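Local atomic coordinates of Sn-glycerol-3-phosphate ABC transporter substrate-binding protein UspB (Mycobacterium tuberculosis, PDB entry 4MFI), a protein that acts as the substrate-binding subunit of an ABC transporter, with specificity for glycerophosphocholine. Residues 116-121 with 143-148; 94-99 with 313-318; 131-136 with 348-353. All coordinates share one frame; numbering follows the deposited sequence.

Contact 1 of 3, residues 116-121 with 143-148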
ATOM      1  N   ALA A 116       1.393  -0.296 -21.867  1.00 10.67           N
ATOM      2  CA  ALA A 116      -0.016  -0.350 -21.489  1.00  9.95           C
ATOM      3  C   ALA A 116      -0.496  -1.773 -21.760  1.00 11.08           C
ATOM      4  O   ALA A 116      -0.344  -2.286 -22.873  1.00 12.47           O
ATOM      5  CB  ALA A 116      -0.832   0.663 -22.285  1.00 10.97           C
ATOM      6  N   LEU A 117      -1.069  -2.408 -20.742  1.00 11.56           N
ATOM      7  CA  LEU A 117      -1.261  -3.862 -20.743  1.00  9.88           C
ATOM      8  C   LEU A 117      -2.595  -4.367 -21.279  1.00 10.49           C
ATOM      9  O   LEU A 117      -2.759  -5.572 -21.470  1.00 11.50           O
ATOM     10  CB  LEU A 117      -1.080  -4.413 -19.325  1.00  9.33           C
ATOM     11  CG  LEU A 117       0.297  -4.207 -18.701  1.00  9.17           C
ATOM     12  CD1 LEU A 117       0.335  -4.731 -17.276  1.00 11.46           C
ATOM     13  CD2 LEU A 117       1.362  -4.882 -19.552  1.00 11.87           C
ATOM     14  N   ASP A 118      -3.545  -3.473 -21.518  1.00 11.07           N
ATOM     15  CA  ASP A 118      -4.919  -3.905 -21.785  1.00 11.48           C
ATOM     16  C   ASP A 118      -5.098  -4.798 -23.011  1.00 13.87           C
ATOM     17  O   ASP A 118      -5.820  -5.800 -22.953  1.00 13.76           O
ATOM     18  CB  ASP A 118      -5.834  -2.691 -21.867  1.00 13.12           C
ATOM     19  CG  ASP A 118      -5.710  -1.813 -20.649  1.00 15.81           C
ATOM     20  OD1 ASP A 118      -4.729  -1.041 -20.586  1.00 15.63           O
ATOM     21  OD2 ASP A 118      -6.562  -1.921 -19.737  1.00 18.27           O
ATOM     22  N   ASP A 119      -4.438  -4.451 -24.110  1.00 14.34           N
ATOM     23  CA  ASP A 119      -4.518  -5.275 -25.308  1.00 15.81           C
ATOM     24  C   ASP A 119      -3.925  -6.654 -25.042  1.00 14.23           C
ATOM     25  O   ASP A 119      -4.511  -7.671 -25.417  1.00 15.08           O
ATOM     26  CB  ASP A 119      -3.801  -4.602 -26.480  1.00 20.66           C
ATOM     27  CG  ASP A 119      -4.596  -3.453 -27.066  1.00 28.12           C
ATOM     28  OD1 ASP A 119      -5.794  -3.329 -26.730  1.00 31.74           O
ATOM     29  OD2 ASP A 119      -4.030  -2.682 -27.871  1.00 31.78           O
ATOM     30  N   LEU A 120      -2.773  -6.685 -24.380  1.00 14.10           N
ATOM     31  CA  LEU A 120      -2.143  -7.953 -24.010  1.00 13.57           C
ATOM     32  C   LEU A 120      -2.999  -8.792 -23.055  1.00 13.28           C
ATOM     33  O   LEU A 120      -3.058 -10.015 -23.200  1.00 11.96           O
ATOM     34  CB  LEU A 120      -0.737  -7.725 -23.440  1.00 14.56           C
ATOM     35  CG  LEU A 120       0.362  -7.346 -24.432  1.00 18.86           C
ATOM     36  CD1 LEU A 120       1.577  -6.765 -23.716  1.00 19.50           C
ATOM     37  CD2 LEU A 120       0.771  -8.558 -25.242  1.00 22.02           C
ATOM     38  N   PHE A 121      -3.655  -8.144 -22.089  1.00 11.62           N
ATOM     39  CA  PHE A 121      -4.596  -8.838 -21.204  1.00 11.36           C
ATOM     40  C   PHE A 121      -5.592  -9.648 -22.035  1.00 11.77           C
ATOM     41  O   PHE A 121      -5.849 -10.822 -21.760  1.00 13.19           O
ATOM     42  CB  PHE A 121      -5.405  -7.838 -20.361  1.00 10.83           C
ATOM     43  CG  PHE A 121      -4.659  -7.227 -19.195  1.00  9.92           C
ATOM     44  CD1 PHE A 121      -3.499  -7.795 -18.686  1.00 10.40           C
ATOM     45  CD2 PHE A 121      -5.163  -6.084 -18.584  1.00 10.75           C
ATOM     46  CE1 PHE A 121      -2.846  -7.221 -17.596  1.00 11.44           C
ATOM     47  CE2 PHE A 121      -4.524  -5.512 -17.495  1.00  9.82           C
ATOM     48  CZ  PHE A 121      -3.361  -6.078 -17.003  1.00 10.52           C
ATOM     49  N   GLY A 143      -7.709   5.113 -18.496  1.00 21.25           N
ATOM     50  CA  GLY A 143      -8.326   3.926 -19.064  1.00 20.05           C
ATOM     51  C   GLY A 143      -7.359   2.829 -19.465  1.00 18.50           C
ATOM     52  O   GLY A 143      -7.768   1.830 -20.058  1.00 23.14           O
ATOM     53  N   ARG A 144      -6.080   3.006 -19.144  1.00 14.20           N
ATOM     54  CA  ARG A 144      -5.066   2.010 -19.467  1.00 12.71           C
ATOM     55  C   ARG A 144      -4.368   1.538 -18.209  1.00  9.91           C
ATOM     56  O   ARG A 144      -4.144   2.327 -17.287  1.00 11.84           O
ATOM     57  CB  ARG A 144      -4.037   2.599 -20.430  1.00 15.32           C
ATOM     58  CG  ARG A 144      -4.670   3.156 -21.692  1.00 18.73           C
ATOM     59  CD  ARG A 144      -3.639   3.596 -22.705  1.00 24.19           C
ATOM     60  NE  ARG A 144      -4.287   4.040 -23.936  1.00 31.97           N
ATOM     61  CZ  ARG A 144      -4.719   5.279 -24.151  1.00 38.30           C
ATOM     62  NH1 ARG A 144      -4.559   6.214 -23.222  1.00 40.63           N
ATOM     63  NH2 ARG A 144      -5.304   5.585 -25.303  1.00 38.21           N
ATOM     64  N   HIS A 145      -4.016   0.252 -18.173  1.00  9.31           N
ATOM     65  CA  HIS A 145      -3.344  -0.331 -17.009  1.00  8.44           C
ATOM     66  C   HIS A 145      -1.871  -0.548 -17.308  1.00  8.02           C
ATOM     67  O   HIS A 145      -1.521  -1.026 -18.383  1.00  9.75           O
ATOM     68  CB  HIS A 145      -3.978  -1.667 -16.611  1.00  9.06           C
ATOM     69  CG  HIS A 145      -5.379  -1.549 -16.099  1.00  9.65           C
ATOM     70  ND1 HIS A 145      -6.471  -1.466 -16.935  1.00 12.26           N
ATOM     71  CD2 HIS A 145      -5.869  -1.509 -14.836  1.00 11.02           C
ATOM     72  CE1 HIS A 145      -7.573  -1.376 -16.211  1.00 12.67           C
ATOM     73  NE2 HIS A 145      -7.234  -1.403 -14.933  1.00 13.14           N
ATOM     74  N   TYR A 146      -1.012  -0.216 -16.347  1.00  7.14           N
ATOM     75  CA  TYR A 146       0.432  -0.283 -16.556  1.00  6.78           C
ATOM     76  C   TYR A 146       1.171  -1.278 -15.670  1.00  6.89           C
ATOM     77  O   TYR A 146       2.381  -1.422 -15.786  1.00  8.28           O
ATOM     78  CB  TYR A 146       1.051   1.113 -16.425  1.00  7.62           C
ATOM     79  CG  TYR A 146       0.621   2.028 -17.539  1.00  8.02           C
ATOM     80  CD1 TYR A 146       1.331   2.080 -18.735  1.00 10.89           C
ATOM     81  CD2 TYR A 146      -0.532   2.802 -17.424  1.00  9.55           C
ATOM     82  CE1 TYR A 146       0.926   2.905 -19.770  1.00 12.33           C
ATOM     83  CE2 TYR A 146      -0.945   3.626 -18.454  1.00 12.25           C
ATOM     84  CZ  TYR A 146      -0.211   3.678 -19.624  1.00 13.55           C
ATOM     85  OH  TYR A 146      -0.620   4.502 -20.654  1.00 16.58           O
ATOM     86  N   ALA A 147       0.450  -1.962 -14.790  1.00  6.70           N
ATOM     87  CA  ALA A 147       1.040  -3.018 -13.979  1.00  5.65           C
ATOM     88  C   ALA A 147      -0.049  -3.937 -13.457  1.00  6.11           C
ATOM     89  O   ALA A 147      -1.236  -3.656 -13.620  1.00  7.12           O
ATOM     90  CB  ALA A 147       1.849  -2.431 -12.816  1.00  6.99           C
ATOM     91  N   VAL A 148       0.371  -5.038 -12.838  1.00  6.45           N
ATOM     92  CA  VAL A 148      -0.523  -6.013 -12.220  1.00  6.14           C
ATOM     93  C   VAL A 148      -0.118  -6.114 -10.742  1.00  5.90           C
ATOM     94  O   VAL A 148       1.068  -6.200 -10.438  1.00  5.88           O
ATOM     95  CB  VAL A 148      -0.377  -7.387 -12.925  1.00  6.76           C
ATOM     96  CG1 VAL A 148      -1.167  -8.480 -12.209  1.00  8.37           C
ATOM     97  CG2 VAL A 148      -0.799  -7.292 -14.388  1.00  8.29           C
TER

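Contact 2 of 3, residues 94-99 with 313-318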
ATOM      1  N   VAL A  94      17.260  -3.940 -20.317  1.00 18.91           N
ATOM      2  CA  VAL A  94      16.156  -3.695 -19.402  1.00 16.03           C
ATOM      3  C   VAL A  94      15.582  -5.028 -18.945  1.00 14.12           C
ATOM      4  O   VAL A  94      15.775  -6.052 -19.606  1.00 16.31           O
ATOM      5  CB  VAL A  94      15.042  -2.851 -20.071  1.00 15.67           C
ATOM      6  CG1 VAL A  94      15.530  -1.428 -20.335  1.00 18.82           C
ATOM      7  CG2 VAL A  94      14.561  -3.513 -21.352  1.00 15.90           C
ATOM      8  N   PRO A  95      14.887  -5.030 -17.801  1.00 12.47           N
ATOM      9  CA  PRO A  95      14.184  -6.245 -17.380  1.00 12.08           C
ATOM     10  C   PRO A  95      13.012  -6.531 -18.309  1.00 11.05           C
ATOM     11  O   PRO A  95      12.544  -5.625 -19.008  1.00 11.73           O
ATOM     12  CB  PRO A  95      13.661  -5.879 -15.990  1.00 12.35           C
ATOM     13  CG  PRO A  95      13.565  -4.372 -16.001  1.00 12.05           C
ATOM     14  CD  PRO A  95      14.749  -3.936 -16.822  1.00 12.38           C
ATOM     15  N   ASP A  96      12.544  -7.773 -18.322  1.00 10.57           N
ATOM     16  CA  ASP A  96      11.279  -8.095 -18.975  1.00  9.79           C
ATOM     17  C   ASP A  96      10.104  -7.828 -18.051  1.00  9.22           C
ATOM     18  O   ASP A  96       9.013  -7.451 -18.501  1.00  9.01           O
ATOM     19  CB  ASP A  96      11.262  -9.559 -19.407  1.00 10.74           C
ATOM     20  CG  ASP A  96      12.271  -9.845 -20.486  1.00 11.57           C
ATOM     21  OD1 ASP A  96      11.935  -9.674 -21.677  1.00 13.05           O
ATOM     22  OD2 ASP A  96      13.411 -10.219 -20.139  1.00 12.41           O
ATOM     23  N   VAL A  97      10.337  -8.037 -16.756  1.00  8.90           N
ATOM     24  CA  VAL A  97       9.319  -7.864 -15.720  1.00  7.79           C
ATOM     25  C   VAL A  97       9.987  -7.121 -14.579  1.00  8.71           C
ATOM     26  O   VAL A  97      11.048  -7.534 -14.106  1.00  9.37           O
ATOM     27  CB  VAL A  97       8.784  -9.227 -15.221  1.00  8.00           C
ATOM     28  CG1 VAL A  97       7.800  -9.033 -14.070  1.00  9.58           C
ATOM     29  CG2 VAL A  97       8.130  -9.995 -16.365  1.00  9.69           C
ATOM     30  N   VAL A  98       9.393  -6.012 -14.155  1.00  7.45           N
ATOM     31  CA  VAL A  98      10.001  -5.192 -13.111  1.00  7.95           C
ATOM     32  C   VAL A  98       9.003  -4.833 -12.012  1.00  6.97           C
ATOM     33  O   VAL A  98       7.844  -4.498 -12.283  1.00  7.34           O
ATOM     34  CB  VAL A  98      10.687  -3.916 -13.694  1.00  8.34           C
ATOM     35  CG1 VAL A  98       9.670  -3.015 -14.403  1.00  8.47           C
ATOM     36  CG2 VAL A  98      11.436  -3.155 -12.613  1.00 10.06           C
ATOM     37  N   LEU A  99       9.459  -4.926 -10.765  1.00  7.74           N
ATOM     38  CA  LEU A  99       8.634  -4.627  -9.601  1.00  8.23           C
ATOM     39  C   LEU A  99       8.671  -3.127  -9.279  1.00  7.32           C
ATOM     40  O   LEU A  99       9.714  -2.589  -8.895  1.00  9.48           O
ATOM     41  CB  LEU A  99       9.139  -5.434  -8.407  1.00 10.18           C
ATOM     42  CG  LEU A  99       8.344  -5.350  -7.104  1.00 10.55           C
ATOM     43  CD1 LEU A  99       6.939  -5.901  -7.319  1.00 11.57           C
ATOM     44  CD2 LEU A  99       9.047  -6.121  -5.999  1.00 14.76           C
ATOM     45  N   ALA A 313       8.383  -0.874 -22.106  1.00 10.89           N
ATOM     46  CA  ALA A 313       7.942  -0.631 -23.474  1.00 12.21           C
ATOM     47  C   ALA A 313       8.961  -1.079 -24.519  1.00 14.03           C
ATOM     48  O   ALA A 313       8.582  -1.417 -25.641  1.00 16.18           O
ATOM     49  CB  ALA A 313       7.611   0.845 -23.669  1.00 14.05           C
ATOM     50  N   LYS A 314      10.247  -1.069 -24.172  1.00 14.29           N
ATOM     51  CA  LYS A 314      11.278  -1.356 -25.174  1.00 17.63           C
ATOM     52  C   LYS A 314      11.645  -2.842 -25.284  1.00 18.71           C
ATOM     53  O   LYS A 314      12.809  -3.205 -25.455  1.00 24.58           O
ATOM     54  CB  LYS A 314      12.522  -0.492 -24.965  1.00 21.62           C
ATOM     55  CG  LYS A 314      13.311  -0.787 -23.713  1.00 24.70           C
ATOM     56  CD  LYS A 314      14.743  -0.293 -23.861  1.00 28.68           C
ATOM     57  CE  LYS A 314      14.787   1.140 -24.358  1.00 30.08           C
ATOM     58  NZ  LYS A 314      16.153   1.724 -24.275  1.00 31.21           N
ATOM     59  N   LEU A 315      10.633  -3.694 -25.194  1.00 16.33           N
ATOM     60  CA  LEU A 315      10.785  -5.111 -25.493  1.00 16.14           C
ATOM     61  C   LEU A 315      10.173  -5.376 -26.858  1.00 16.53           C
ATOM     62  O   LEU A 315       9.271  -4.652 -27.288  1.00 17.21           O
ATOM     63  CB  LEU A 315      10.040  -5.964 -24.463  1.00 16.25           C
ATOM     64  CG  LEU A 315      10.323  -5.855 -22.966  1.00 17.81           C
ATOM     65  CD1 LEU A 315       9.631  -7.009 -22.235  1.00 17.08           C
ATOM     66  CD2 LEU A 315      11.809  -5.824 -22.655  1.00 19.07           C
ATOM     67  N   SER A 316      10.648  -6.414 -27.540  1.00 15.63           N
ATOM     68  CA  SER A 316       9.959  -6.895 -28.731  1.00 15.98           C
ATOM     69  C   SER A 316       8.563  -7.371 -28.334  1.00 15.76           C
ATOM     70  O   SER A 316       8.309  -7.663 -27.157  1.00 15.40           O
ATOM     71  CB  SER A 316      10.731  -8.046 -29.368  1.00 17.60           C
ATOM     72  OG  SER A 316      10.664  -9.207 -28.557  1.00 17.53           O
ATOM     73  N   GLU A 317       7.653  -7.442 -29.304  1.00 17.05           N
ATOM     74  CA  GLU A 317       6.299  -7.909 -29.021  1.00 18.38           C
ATOM     75  C   GLU A 317       6.291  -9.320 -28.442  1.00 16.52           C
ATOM     76  O   GLU A 317       5.545  -9.598 -27.504  1.00 15.42           O
ATOM     77  CB  GLU A 317       5.398  -7.826 -30.257  1.00 26.28           C
ATOM     78  CG  GLU A 317       4.621  -6.516 -30.365  1.00 35.73           C
ATOM     79  CD  GLU A 317       3.705  -6.267 -29.170  1.00 43.23           C
ATOM     80  OE1 GLU A 317       3.249  -7.248 -28.539  1.00 47.37           O
ATOM     81  OE2 GLU A 317       3.440  -5.084 -28.864  1.00 44.12           O
ATOM     82  N   GLU A 318       7.128 -10.201 -28.988  1.00 16.10           N
ATOM     83  CA  GLU A 318       7.220 -11.569 -28.478  1.00 18.26           C
ATOM     84  C   GLU A 318       7.618 -11.580 -27.006  1.00 15.40           C
ATOM     85  O   GLU A 318       7.026 -12.303 -26.200  1.00 16.05           O
ATOM     86  CB  GLU A 318       8.206 -12.412 -29.297  1.00 24.89           C
ATOM     87  CG  GLU A 318       8.539 -13.760 -28.647  1.00 31.68           C
ATOM     88  CD  GLU A 318       9.259 -14.725 -29.578  1.00 39.02           C
ATOM     89  OE1 GLU A 318       9.057 -14.639 -30.810  1.00 40.89           O
ATOM     90  OE2 GLU A 318      10.025 -15.578 -29.077  1.00 42.40           O
TER

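Contact 3 of 3, residues 131-136 with 348-353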
ATOM      1  N   TYR A 131      -9.226 -10.050 -10.500  1.00  8.20           N
ATOM      2  CA  TYR A 131      -8.325  -9.302  -9.625  1.00  8.28           C
ATOM      3  C   TYR A 131      -9.156  -8.428  -8.704  1.00  7.46           C
ATOM      4  O   TYR A 131     -10.165  -7.857  -9.133  1.00  9.13           O
ATOM      5  CB  TYR A 131      -7.327  -8.456 -10.426  1.00  7.75           C
ATOM      6  CG  TYR A 131      -6.233  -9.288 -11.051  1.00  7.55           C
ATOM      7  CD1 TYR A 131      -6.454  -9.984 -12.235  1.00 10.92           C
ATOM      8  CD2 TYR A 131      -4.998  -9.418 -10.433  1.00  8.10           C
ATOM      9  CE1 TYR A 131      -5.467 -10.762 -12.794  1.00 11.12           C
ATOM     10  CE2 TYR A 131      -4.002 -10.196 -10.984  1.00  8.95           C
ATOM     11  CZ  TYR A 131      -4.241 -10.863 -12.168  1.00 10.68           C
ATOM     12  OH  TYR A 131      -3.258 -11.641 -12.728  1.00 13.17           O
ATOM     13  N   VAL A 132      -8.743  -8.344  -7.439  1.00  7.27           N
ATOM     14  CA  VAL A 132      -9.370  -7.442  -6.472  1.00  7.26           C
ATOM     15  C   VAL A 132      -9.489  -6.072  -7.136  1.00  7.50           C
ATOM     16  O   VAL A 132      -8.520  -5.570  -7.709  1.00  7.49           O
ATOM     17  CB  VAL A 132      -8.539  -7.363  -5.174  1.00  7.84           C
ATOM     18  CG1 VAL A 132      -9.071  -6.283  -4.237  1.00  9.37           C
ATOM     19  CG2 VAL A 132      -8.521  -8.728  -4.472  1.00  9.30           C
ATOM     20  N   ASP A 133     -10.683  -5.488  -7.096  1.00  8.34           N
ATOM     21  CA  ASP A 133     -10.978  -4.315  -7.917  1.00  9.16           C
ATOM     22  C   ASP A 133      -9.996  -3.178  -7.697  1.00  7.19           C
ATOM     23  O   ASP A 133      -9.424  -2.651  -8.664  1.00  8.87           O
ATOM     24  CB  ASP A 133     -12.406  -3.806  -7.680  1.00 10.37           C
ATOM     25  CG  ASP A 133     -13.470  -4.709  -8.276  1.00 15.15           C
ATOM     26  OD1 ASP A 133     -13.123  -5.601  -9.075  1.00 15.63           O
ATOM     27  OD2 ASP A 133     -14.667  -4.507  -7.959  1.00 19.21           O
ATOM     28  N   SER A 134      -9.785  -2.803  -6.437  1.00  7.21           N
ATOM     29  CA  SER A 134      -8.920  -1.665  -6.143  1.00  8.08           C
ATOM     30  C   SER A 134      -7.479  -1.962  -6.523  1.00  8.11           C
ATOM     31  O   SER A 134      -6.765  -1.072  -6.980  1.00  8.63           O
ATOM     32  CB  SER A 134      -9.006  -1.253  -4.667  1.00  9.60           C
ATOM     33  OG  SER A 134      -8.480  -2.274  -3.838  1.00 10.96           O
ATOM     34  N   LEU A 135      -7.053  -3.212  -6.344  1.00  6.76           N
ATOM     35  CA  LEU A 135      -5.647  -3.556  -6.558  1.00  6.61           C
ATOM     36  C   LEU A 135      -5.257  -3.466  -8.028  1.00  7.37           C
ATOM     37  O   LEU A 135      -4.126  -3.109  -8.350  1.00  7.86           O
ATOM     38  CB  LEU A 135      -5.313  -4.937  -5.988  1.00  6.89           C
ATOM     39  CG  LEU A 135      -5.471  -5.086  -4.470  1.00  7.54           C
ATOM     40  CD1 LEU A 135      -5.046  -6.485  -4.025  1.00  8.75           C
ATOM     41  CD2 LEU A 135      -4.686  -4.016  -3.721  1.00  8.02           C
ATOM     42  N   LEU A 136      -6.181  -3.794  -8.925  1.00  7.84           N
ATOM     43  CA  LEU A 136      -5.923  -3.611 -10.349  1.00  7.39           C
ATOM     44  C   LEU A 136      -6.122  -2.150 -10.769  1.00  7.84           C
ATOM     45  O   LEU A 136      -5.353  -1.621 -11.585  1.00  8.00           O
ATOM     46  CB  LEU A 136      -6.804  -4.547 -11.181  1.00  9.73           C
ATOM     47  CG  LEU A 136      -6.544  -4.489 -12.689  1.00 10.15           C
ATOM     48  CD1 LEU A 136      -5.099  -4.849 -13.005  1.00 12.01           C
ATOM     49  CD2 LEU A 136      -7.494  -5.417 -13.415  1.00 12.95           C
ATOM     50  N   VAL A 348      -4.120 -11.235  -4.348  1.00  7.24           N
ATOM     51  CA  VAL A 348      -4.567 -10.183  -5.257  1.00  6.42           C
ATOM     52  C   VAL A 348      -5.748 -10.607  -6.131  1.00  6.76           C
ATOM     53  O   VAL A 348      -6.246  -9.807  -6.928  1.00  7.98           O
ATOM     54  CB  VAL A 348      -3.409  -9.662  -6.140  1.00  6.35           C
ATOM     55  CG1 VAL A 348      -2.214  -9.264  -5.270  1.00  6.79           C
ATOM     56  CG2 VAL A 348      -2.988 -10.705  -7.179  1.00  8.09           C
ATOM     57  N   ARG A 349      -6.193 -11.855  -5.970  1.00  7.18           N
ATOM     58  CA  ARG A 349      -7.304 -12.396  -6.746  1.00  8.57           C
ATOM     59  C   ARG A 349      -8.501 -12.649  -5.854  1.00  9.16           C
ATOM     60  O   ARG A 349      -8.352 -13.213  -4.761  1.00  9.10           O
ATOM     61  CB  ARG A 349      -6.904 -13.718  -7.417  1.00  9.69           C
ATOM     62  CG  ARG A 349      -5.781 -13.587  -8.443  1.00  9.14           C
ATOM     63  CD  ARG A 349      -6.259 -12.891  -9.710  1.00 10.39           C
ATOM     64  NE  ARG A 349      -7.148 -13.773 -10.451  1.00 13.41           N
ATOM     65  CZ  ARG A 349      -6.802 -14.443 -11.545  1.00 15.06           C
ATOM     66  NH1 ARG A 349      -5.580 -14.319 -12.057  1.00 16.82           N
ATOM     67  NH2 ARG A 349      -7.683 -15.238 -12.126  1.00 15.84           N
ATOM     68  N   LYS A 350      -9.683 -12.256  -6.323  1.00  9.15           N
ATOM     69  CA  LYS A 350     -10.917 -12.476  -5.573  1.00  9.63           C
ATOM     70  C   LYS A 350     -11.122 -13.955  -5.266  1.00 11.44           C
ATOM     71  O   LYS A 350     -11.457 -14.326  -4.140  1.00 13.17           O
ATOM     72  CB  LYS A 350     -12.120 -11.944  -6.356  1.00 10.00           C
ATOM     73  CG  LYS A 350     -12.055 -10.453  -6.648  1.00 12.05           C
ATOM     74  CD  LYS A 350     -13.226 -10.046  -7.531  1.00 12.23           C
ATOM     75  CE  LYS A 350     -13.167  -8.569  -7.881  1.00 14.33           C
ATOM     76  NZ  LYS A 350     -14.144  -8.236  -8.953  1.00 16.82           N
ATOM     77  N   SER A 351     -10.900 -14.802  -6.267  1.00 11.36           N
ATOM     78  CA  SER A 351     -11.157 -16.232  -6.128  1.00 13.87           C
ATOM     79  C   SER A 351     -10.087 -16.980  -5.340  1.00 15.14           C
ATOM     80  O   SER A 351     -10.178 -18.203  -5.193  1.00 20.17           O
ATOM     81  CB  SER A 351     -11.303 -16.885  -7.501  1.00 15.32           C
ATOM     82  OG  SER A 351     -10.059 -16.903  -8.176  1.00 17.78           O
ATOM     83  N   ALA A 352      -9.072 -16.278  -4.840  1.00 12.40           N
ATOM     84  CA  ALA A 352      -8.081 -16.958  -4.013  1.00 15.74           C
ATOM     85  C   ALA A 352      -8.706 -17.455  -2.704  1.00 21.71           C
ATOM     86  O   ALA A 352      -8.185 -18.381  -2.081  1.00 23.75           O
ATOM     87  CB  ALA A 352      -6.847 -16.083  -3.772  1.00 16.49           C
ATOM     88  N   VAL A 353      -9.842 -16.868  -2.314  1.00 23.34           N
ATOM     89  CA  VAL A 353     -10.576 -17.326  -1.129  1.00 25.98           C
ATOM     90  C   VAL A 353     -11.098 -18.748  -1.304  1.00 27.98           C
ATOM     91  O   VAL A 353     -11.369 -19.430  -0.319  1.00 29.69           O
ATOM     92  CB  VAL A 353     -11.766 -16.389  -0.748  1.00 24.82           C
ATOM     93  CG1 VAL A 353     -11.307 -14.951  -0.664  1.00 26.28           C
ATOM     94  CG2 VAL A 353     -12.912 -16.511  -1.742  1.00 23.83           C
TER
HETATM   95  O   HOH W   1     -16.717  -6.153  -8.517  1.00 41.87           O

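Contact 1 of 3, residues 116-121 with 143-148
Asp118 receives both the main-chain N-H and the imidazole of His145 on one carboxylate, joining helix 118-124 to the beginning of strand 144-160. The strand belongs to the large mixed sheet of an alpha/beta solute-binding protein of the periplasmic-binding-protein superfamily. Asp118 OD1 accepts His145 N at 2.8 Å through its syn lone pair. OD2 of Asp118 takes ND1 of His145 over the same distance, 2.8 Å, lying at the ring edge and near the ring plane although carboxylate and imidazole planes are turned 48° apart. This His-carboxylate pair fixes the rotation of the ring. The carbonyl of His145 is held too, since its O accepts Leu117 N at 2.8 Å, and both main-chain polar groups of His145 are thus bonded to residues 117-118.

The tightly packed part lies on the Leu117 and Phe121 side. Leu117 CD1 rests 3.7 Å from Ala147 N, and Phe121 turns its ring edge to Val148, CE1 standing 3.8 Å from CG2. Leu324 and Ile327 of helix 317-330 cover this apolar patch, within which Ala147 O is buried without a polar partner.

Around Gly143 and Arg144 the contact thins toward solvent. The extended Arg144 chain touches with its CD, 4.1 Å from Ala116 CB, before the guanidinium turns off from the 116-121 segment. Beyond it the Tyr146 ring, which also packs on Trp105 and Ala109 of helix 104-110, brings CE1 to within 3.8 Å of Ala116 CB.

Contact 2 of 3, residues 94-99 with 313-318
Leu315 points its fork at the chain of residues 94-96, and its two methyls meet different partners. CD2 lies 3.8 Å from Val94 CG2 and 3.7 Å from the carbonyl oxygen of Pro95, while CD1 reaches Asp96 and sits 3.6 Å from its OD1. The Leu315 CG stands anti to the carbonyl carbon (chi1 -57°), beside the backbone N. Pro95 O, buried under CD2, has no polar partner in the model.

Val94 and Lys314 cross obliquely, the two valine methyls lying against the aliphatic stem of the lysine: CG1 is 3.8 Å from Lys314 CD, and CG2 is equally close, 3.8 Å, to Lys314 CG. Strand 97-101 pairs antiparallel with strand 307-310 in the central mixed sheet, and residues 313-316 lead from the latter into helix 317-330, whose first residues are 317-318. Ser316 is the N-cap of that helix, its OG accepting Arg319 N.

The charged ends are satisfied elsewhere. Lys314 NZ bonds to the carbonyls of Leu89 and Gly91. The Asp96 carboxylate is shared between Lys33, at OD2, and Arg319, at OD1, the oxygen that Leu315 CD1 touches.

Contact 3 of 3, residues 131-136 with 348-353
Lys350 NZ is gripped by Asp133 OD1 at 2.8 Å in a salt bridge and by the carbonyl of Thr129 from the chain just before. The ammonium approaches from above the carboxylate plane, 37° out of it. A water that donates to Asp133 OD2 at 2.7 Å also makes a weak bond to Lys350 NZ, closing a small polar ring at the exposed margin of the contact. The outstretched lysine chain passes Tyr131 O, which CE of Lys350 approaches to 3.3 Å.

Inward from the salt bridge, Tyr131 and Arg349 form a single beta bridge, which ties the start of helix 133-137 to the loop between helices 333-343 and 356-364. One of its hydrogen bonds runs from Val132 N, at the N-cap position, to Val348 O at 2.9 Å; Lys350 and Asp130 are joined by another.

The Arg349 chain is bent and lays CD over the centre of the Tyr131 ring, 3.5 Å from the centroid, in a CH-pi contact. The bend at chi2 (-72°) sets that methylene there. Asp130 OD2 receives Arg349 NE in a salt bridge, and the Tyr131 hydroxyl pairs with Thr331 OG1. Val348 lies alongside the tyrosine, its CG2 4.0 Å from Tyr131 CE2, while Leu135 comes in at about a right angle and puts CD1 3.9 Å from Val348 CA.

Overall arrangement
Contacts 1 and 2 reach the same mixed sheet, their centres 13 Å apart, and helix 317-330 begins in contact 2 and packs against the apolar side of contact 1. Contact 3 holds helix 133-137 to a loop farther along the chain and touches contact 1 directly: Val148 CG1 meets Tyr131 CE2, and His145 CD2 lies against Leu136 O. Contacts 2 and 3 remain separate, about 10 Å apart at their nearest atoms. Chemistry follows position. Contact 2 is buried and joined by apolar branches, with its charged ends bonded to residues outside the segments. Contact 3 is largely buried but keeps a salt bridge at its exposed margin. Contact 1, only partly buried, relies on a carboxylate and main-chain bonds beside an apolar patch.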